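Local coordinates for trehalose synthase regulatory protein (Candida albicans, PDB 5HUS), which probably regulates the trehalose synthase complex through a C-terminal domain that belongs to the trehalose-phosphatase family of the HAD clan, at residues L27-A32 with S54-L59; S80-M85 with K108-L113. All blocks are in the same frame, centred on the assembly; numbering follows the deposited sequence.

Interactions 1 and 2 follow each other along the chain: the first is closed before the second opens. Their centres lie about 16 Å apart. Helix 79-86 joins them. Its Leu82 and Asp83 meet Trp110 in interaction 2. Its Met85 and Phe86 pack against Ile29 of interaction 1, and Met85 CE comes to 3.6 Å from Ile29 O. Both contacts belong to the HAD-type domain with its mixed nine-stranded sheet. Interaction 1 lies just past the end of central strand 20-26, and interaction 2 lies near the antiparallel edge strands. Interaction 1 packs the segment after that strand on helix 53-59, interaction 2 fixes helix 79-86 to the sheet edge, and Met85 and Phe86 connect the two.

Interaction 1 (L27-A32 with S54-L59); sequences LEISSA and SGLVRL
Leu56 holds CG anti to its backbone N (chi1 174°), and this carries both of its methyl groups from the helix toward residues Leu27 and Ile29. Ile29 meets it with a different torsion: CG1 sits beside the backbone N (chi1 -58°), and the chain ends in CD1 on the helix side. The two methyls of Leu56 then have separate partners. CD1 of Leu56 touches CD1 of Leu27 at 3.9 Å, where the two side chains cross at a slant. CD2 of Leu56 lies 4.1 Å from CD1 of Ile29, and that pair crosses at about a right angle. The forked end of one leucine thus bridges two residues that flank Glu28. The contact is wholly apolar, with no hydrogen bond across it, and it buries a modest 93 Å². All three residues are buried. Leu301 of helix 297-304 and Phe86 of helix 79-86 also pack on Leu56.

Residues 27-32 directly follow strand 20-26 of the main sheet. In active HAD phosphatases the loop at the end of the first motif strand carries a DxD sequence. Here Leu27 and Glu28 probably take the places of the middle residue and the second aspartate, and the first aspartate is missing, consistent with a regulatory rather than a catalytic role. The short strand 28-29 pairs in parallel with strand 50-51, which leads into helix 53-59. Glu28 and Ser30 both bond through their backbones to Ile51.

Beyond Ile29 the chain bends away from the helix. Ser30 OG accepts a hydrogen bond from Ala32 N at 3.0 Å, forming an ST turn. On the helical side, Arg58 N bonds to Ser54 O at 2.9 Å, within the turn that presents Leu56.

Interaction 2 (S80-M85 with K108-L113); sequences SDLDIM and KNWISL
Trp110 reaches across to Asp83 and Leu82 with its indole ring. From CB, which points toward the helix, CG turns to lie beside the backbone N and anti to the carbonyl carbon. The ring edge that carries NE1 then faces the helix. CD1 is the first ring atom near it, 3.9 Å from Asp83 OD2. The next atom, NE1, makes the polar bond of the contact: its N-H points at Asp83 OD2 over 2.9 Å and is almost perfectly straight at 178°. The acceptor lies in the plane of the indole. On the aspartate, the donor arrives on the syn side of OD2, 26° out of the carboxylate plane. Carboxylate and ring are turned 42° against each other, so the two flat groups are not coplanar.

Further round the ring, Asp83 OD1 is 3.5 Å from CE2 and 3.3 Å from CZ2. OD2 sits in the ring plane at the N-H, while the 42° turn lifts OD1 out of it, near CE2 and CZ2. At the far end CH2 rests 4.3 Å from Leu82 CD1, a looser apolar contact. Leu82 is the residue before Asp83 in the helix, so neighbouring residues supply the polar and the apolar partner.

Asp83 OD1 also forms a salt bridge with Lys103 NZ. With the lysine and the indole N-H close by, the carboxylate probably stays charged. The Trp110 side chain packs further on Phe101 of strand 101-103 and on Leu94 and Ala96 of strand 93-96.

Helix 79-86 comes between strands 69-74 and 93-96 in the chain, and these strands are adjacent and parallel. It is thus the helix of a beta-alpha-beta crossover in the Rossmann-like HAD fold, joined here to the antiparallel strands that end the sheet.

Interaction 1 (L27-A32 with S54-L59)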
loop_
_atom_site.group_PDB
_atom_site.type_symbol
_atom_site.label_atom_id
_atom_site.label_comp_id
_atom_site.label_asym_id
_atom_site.label_seq_id
_atom_site.Cartn_x
_atom_site.Cartn_y
_atom_site.Cartn_z
ATOM N N LEU A 27 2.132 -5.417 3.328
ATOM C CA LEU A 27 2.373 -6.140 4.572
ATOM C C LEU A 27 2.730 -5.185 5.695
ATOM O O LEU A 27 3.314 -4.128 5.462
ATOM C CB LEU A 27 3.500 -7.157 4.391
ATOM C CG LEU A 27 3.349 -8.202 3.289
ATOM C CD1 LEU A 27 4.614 -9.028 3.159
ATOM C CD2 LEU A 27 2.149 -9.093 3.570
ATOM N N GLU A 28 2.376 -5.567 6.917
ATOM C CA GLU A 28 2.794 -4.822 8.096
ATOM C C GLU A 28 4.190 -5.286 8.493
ATOM O O GLU A 28 4.369 -6.417 8.936
ATOM C CB GLU A 28 1.809 -5.034 9.245
ATOM C CG GLU A 28 0.400 -4.548 8.955
ATOM C CD GLU A 28 0.248 -3.048 9.143
ATOM O OE1 GLU A 28 0.265 -2.590 10.307
ATOM O OE2 GLU A 28 0.112 -2.328 8.132
ATOM N N ILE A 29 5.179 -4.423 8.302
ATOM C CA ILE A 29 6.556 -4.782 8.601
ATOM C C ILE A 29 6.947 -4.171 9.943
ATOM O O ILE A 29 6.696 -2.992 10.189
ATOM C CB ILE A 29 7.509 -4.307 7.493
ATOM C CG1 ILE A 29 7.094 -4.913 6.151
ATOM C CG2 ILE A 29 8.943 -4.678 7.816
ATOM C CD1 ILE A 29 7.135 -6.421 6.115
ATOM N N SER A 30 7.538 -4.982 10.816
ATOM C CA SER A 30 7.915 -4.507 12.144
ATOM C C SER A 30 9.215 -5.153 12.594
ATOM O O SER A 30 9.422 -6.343 12.380
ATOM C CB SER A 30 6.806 -4.802 13.154
ATOM O OG SER A 30 7.239 -4.550 14.484
ATOM N N SER A 31 10.084 -4.365 13.219
ATOM C CA SER A 31 11.329 -4.896 13.765
ATOM C C SER A 31 11.144 -5.347 15.213
ATOM O O SER A 31 12.084 -5.834 15.843
ATOM C CB SER A 31 12.446 -3.856 13.672
ATOM O OG SER A 31 12.755 -3.565 12.319
ATOM N N ALA A 32 9.930 -5.182 15.731
ATOM C CA ALA A 32 9.599 -5.600 17.093
ATOM C C ALA A 32 9.807 -7.090 17.297
ATOM O O ALA A 32 9.650 -7.882 16.374
ATOM C CB ALA A 32 8.166 -5.234 17.424
ATOM N N SER A 54 14.170 -8.965 7.686
ATOM C CA SER A 54 15.031 -10.108 7.396
ATOM C C SER A 54 14.221 -11.378 7.146
ATOM O O SER A 54 14.578 -12.184 6.295
ATOM C CB SER A 54 16.019 -10.336 8.540
ATOM O OG SER A 54 15.339 -10.534 9.766
ATOM N N GLY A 55 13.130 -11.548 7.887
ATOM C CA GLY A 55 12.249 -12.685 7.706
ATOM C C GLY A 55 11.574 -12.679 6.348
ATOM O O GLY A 55 11.470 -13.712 5.689
ATOM N N LEU A 56 11.116 -11.504 5.933
ATOM C CA LEU A 56 10.486 -11.321 4.629
ATOM C C LEU A 56 11.427 -11.703 3.495
ATOM O O LEU A 56 11.046 -12.430 2.580
ATOM C CB LEU A 56 10.032 -9.866 4.461
ATOM C CG LEU A 56 9.487 -9.487 3.086
ATOM C CD1 LEU A 56 8.234 -10.296 2.781
ATOM C CD2 LEU A 56 9.210 -7.990 3.008
ATOM N N VAL A 57 12.661 -11.210 3.566
ATOM C CA VAL A 57 13.650 -11.461 2.525
ATOM C C VAL A 57 14.037 -12.934 2.502
ATOM O O VAL A 57 14.105 -13.552 1.439
ATOM C CB VAL A 57 14.916 -10.606 2.725
ATOM C CG1 VAL A 57 15.938 -10.909 1.642
ATOM C CG2 VAL A 57 14.570 -9.126 2.732
ATOM N N ARG A 58 14.291 -13.489 3.684
ATOM C CA ARG A 58 14.642 -14.903 3.810
ATOM C C ARG A 58 13.554 -15.791 3.227
ATOM O O ARG A 58 13.831 -16.679 2.418
ATOM C CB ARG A 58 14.889 -15.267 5.277
ATOM C CG ARG A 58 15.108 -16.755 5.527
ATOM C CD ARG A 58 15.500 -17.048 6.979
ATOM N NE ARG A 58 14.428 -16.761 7.930
ATOM C CZ ARG A 58 14.377 -15.675 8.697
ATOM N NH1 ARG A 58 15.342 -14.768 8.637
ATOM N NH2 ARG A 58 13.361 -15.499 9.533
ATOM N N LEU A 59 12.313 -15.536 3.623
ATOM C CA LEU A 59 11.198 -16.375 3.195
ATOM C C LEU A 59 10.869 -16.216 1.712
ATOM O O LEU A 59 10.134 -17.028 1.156
ATOM C CB LEU A 59 9.958 -16.084 4.040
ATOM C CG LEU A 59 9.989 -16.653 5.461
ATOM C CD1 LEU A 59 8.718 -16.284 6.206
ATOM C CD2 LEU A 59 10.181 -18.166 5.436
#

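Interaction 2 (S80-M85 with K108-L113)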
loop_
_atom_site.group_PDB
_atom_site.type_symbol
_atom_site.label_atom_id
_atom_site.label_comp_id
_atom_site.label_asym_id
_atom_site.label_seq_id
_atom_site.Cartn_x
_atom_site.Cartn_y
_atom_site.Cartn_z
ATOM N N SER A 80 12.156 7.177 5.899
ATOM C CA SER A 80 13.308 7.008 6.778
ATOM C C SER A 80 13.254 5.694 7.565
ATOM O O SER A 80 14.286 5.049 7.759
ATOM C CB SER A 80 13.429 8.210 7.727
ATOM O OG SER A 80 12.264 8.375 8.513
ATOM N N ASP A 81 12.064 5.279 7.999
ATOM C CA ASP A 81 11.928 3.993 8.691
ATOM C C ASP A 81 12.180 2.815 7.752
ATOM O O ASP A 81 12.819 1.836 8.134
ATOM C CB ASP A 81 10.546 3.856 9.335
ATOM C CG ASP A 81 10.407 4.686 10.603
ATOM O OD1 ASP A 81 11.418 5.256 11.053
ATOM O OD2 ASP A 81 9.287 4.763 11.148
ATOM N N LEU A 82 11.670 2.900 6.524
ATOM C CA LEU A 82 11.871 1.834 5.557
ATOM C C LEU A 82 13.328 1.727 5.120
ATOM O O LEU A 82 13.828 0.626 4.906
ATOM C CB LEU A 82 10.960 2.041 4.331
ATOM C CG LEU A 82 9.497 1.737 4.663
ATOM C CD1 LEU A 82 8.558 2.212 3.557
ATOM C CD2 LEU A 82 9.298 0.250 4.946
ATOM N N ASP A 83 13.998 2.864 4.967
ATOM C CA ASP A 83 15.410 2.860 4.584
ATOM C C ASP A 83 16.255 2.190 5.669
ATOM O O ASP A 83 17.201 1.463 5.369
ATOM C CB ASP A 83 15.916 4.282 4.326
ATOM C CG ASP A 83 15.553 4.804 2.942
ATOM O OD1 ASP A 83 15.200 4.001 2.053
ATOM O OD2 ASP A 83 15.650 6.033 2.746
ATOM N N ILE A 84 15.910 2.426 6.930
ATOM C CA ILE A 84 16.601 1.742 8.029
ATOM C C ILE A 84 16.337 0.238 7.977
ATOM O O ILE A 84 17.260 -0.577 8.102
ATOM C CB ILE A 84 16.175 2.310 9.402
ATOM C CG1 ILE A 84 16.821 3.682 9.625
ATOM C CG2 ILE A 84 16.540 1.341 10.520
ATOM C CD1 ILE A 84 16.272 4.439 10.814
ATOM N N MET A 85 15.080 -0.135 7.759
ATOM C CA MET A 85 14.698 -1.539 7.735
ATOM C C MET A 85 15.338 -2.334 6.615
ATOM O O MET A 85 15.755 -3.478 6.822
ATOM C CB MET A 85 13.183 -1.676 7.626
ATOM C CG MET A 85 12.430 -1.382 8.904
ATOM S SD MET A 85 10.658 -1.484 8.590
ATOM C CE MET A 85 10.024 -1.663 10.255
ATOM N N LYS A 108 18.873 4.467 -5.709
ATOM C CA LYS A 108 19.433 5.063 -4.498
ATOM C C LYS A 108 18.485 6.099 -3.906
ATOM O O LYS A 108 18.546 6.406 -2.720
ATOM C CB LYS A 108 20.786 5.720 -4.786
ATOM C CG LYS A 108 21.816 4.820 -5.440
ATOM C CD LYS A 108 23.179 5.504 -5.476
ATOM C CE LYS A 108 23.817 5.428 -6.856
ATOM N NZ LYS A 108 24.057 4.025 -7.297
ATOM N N ASN A 109 17.609 6.638 -4.745
ATOM C CA ASN A 109 16.760 7.750 -4.344
ATOM C C ASN A 109 15.275 7.434 -4.417
ATOM O O ASN A 109 14.848 6.599 -5.208
ATOM C CB ASN A 109 17.065 8.968 -5.215
ATOM C CG ASN A 109 18.441 9.528 -4.954
ATOM O OD1 ASN A 109 18.872 9.626 -3.805
ATOM N ND2 ASN A 109 19.145 9.889 -6.017
ATOM N N TRP A 110 14.494 8.113 -3.584
ATOM C CA TRP A 110 13.046 7.997 -3.640
ATOM C C TRP A 110 12.465 8.902 -4.702
ATOM O O TRP A 110 12.910 10.039 -4.888
ATOM C CB TRP A 110 12.402 8.352 -2.298
ATOM C CG TRP A 110 12.723 7.428 -1.178
ATOM C CD1 TRP A 110 13.790 7.508 -0.328
ATOM C CD2 TRP A 110 11.954 6.294 -0.754
ATOM N NE1 TRP A 110 13.740 6.484 0.590
ATOM C CE2 TRP A 110 12.622 5.728 0.352
ATOM C CE3 TRP A 110 10.768 5.705 -1.205
ATOM C CZ2 TRP A 110 12.142 4.598 1.015
ATOM C CZ3 TRP A 110 10.293 4.580 -0.547
ATOM C CH2 TRP A 110 10.982 4.036 0.551
ATOM N N ILE A 111 11.451 8.384 -5.377
ATOM C CA ILE A 111 10.594 9.175 -6.239
ATOM C C ILE A 111 9.443 9.721 -5.420
ATOM O O ILE A 111 8.787 8.977 -4.693
ATOM C CB ILE A 111 10.028 8.344 -7.391
ATOM C CG1 ILE A 111 11.150 7.861 -8.307
ATOM C CG2 ILE A 111 8.979 9.152 -8.162
ATOM C CD1 ILE A 111 10.707 6.779 -9.266
ATOM N N SER A 112 9.200 11.019 -5.527
ATOM C CA SER A 112 8.076 11.616 -4.824
ATOM C C SER A 112 6.871 11.716 -5.754
ATOM O O SER A 112 6.798 12.593 -6.617
ATOM C CB SER A 112 8.451 12.990 -4.270
ATOM O OG SER A 112 7.403 13.511 -3.467
ATOM N N LEU A 113 5.934 10.792 -5.583
ATOM C CA LEU A 113 4.657 10.876 -6.269
ATOM C C LEU A 113 3.837 12.005 -5.650
ATOM O O LEU A 113 3.101 12.711 -6.346
ATOM C CB LEU A 113 3.924 9.536 -6.185
ATOM C CG LEU A 113 2.697 9.302 -7.058
ATOM C CD1 LEU A 113 2.939 9.716 -8.503
ATOM C CD2 LEU A 113 2.305 7.828 -6.980
#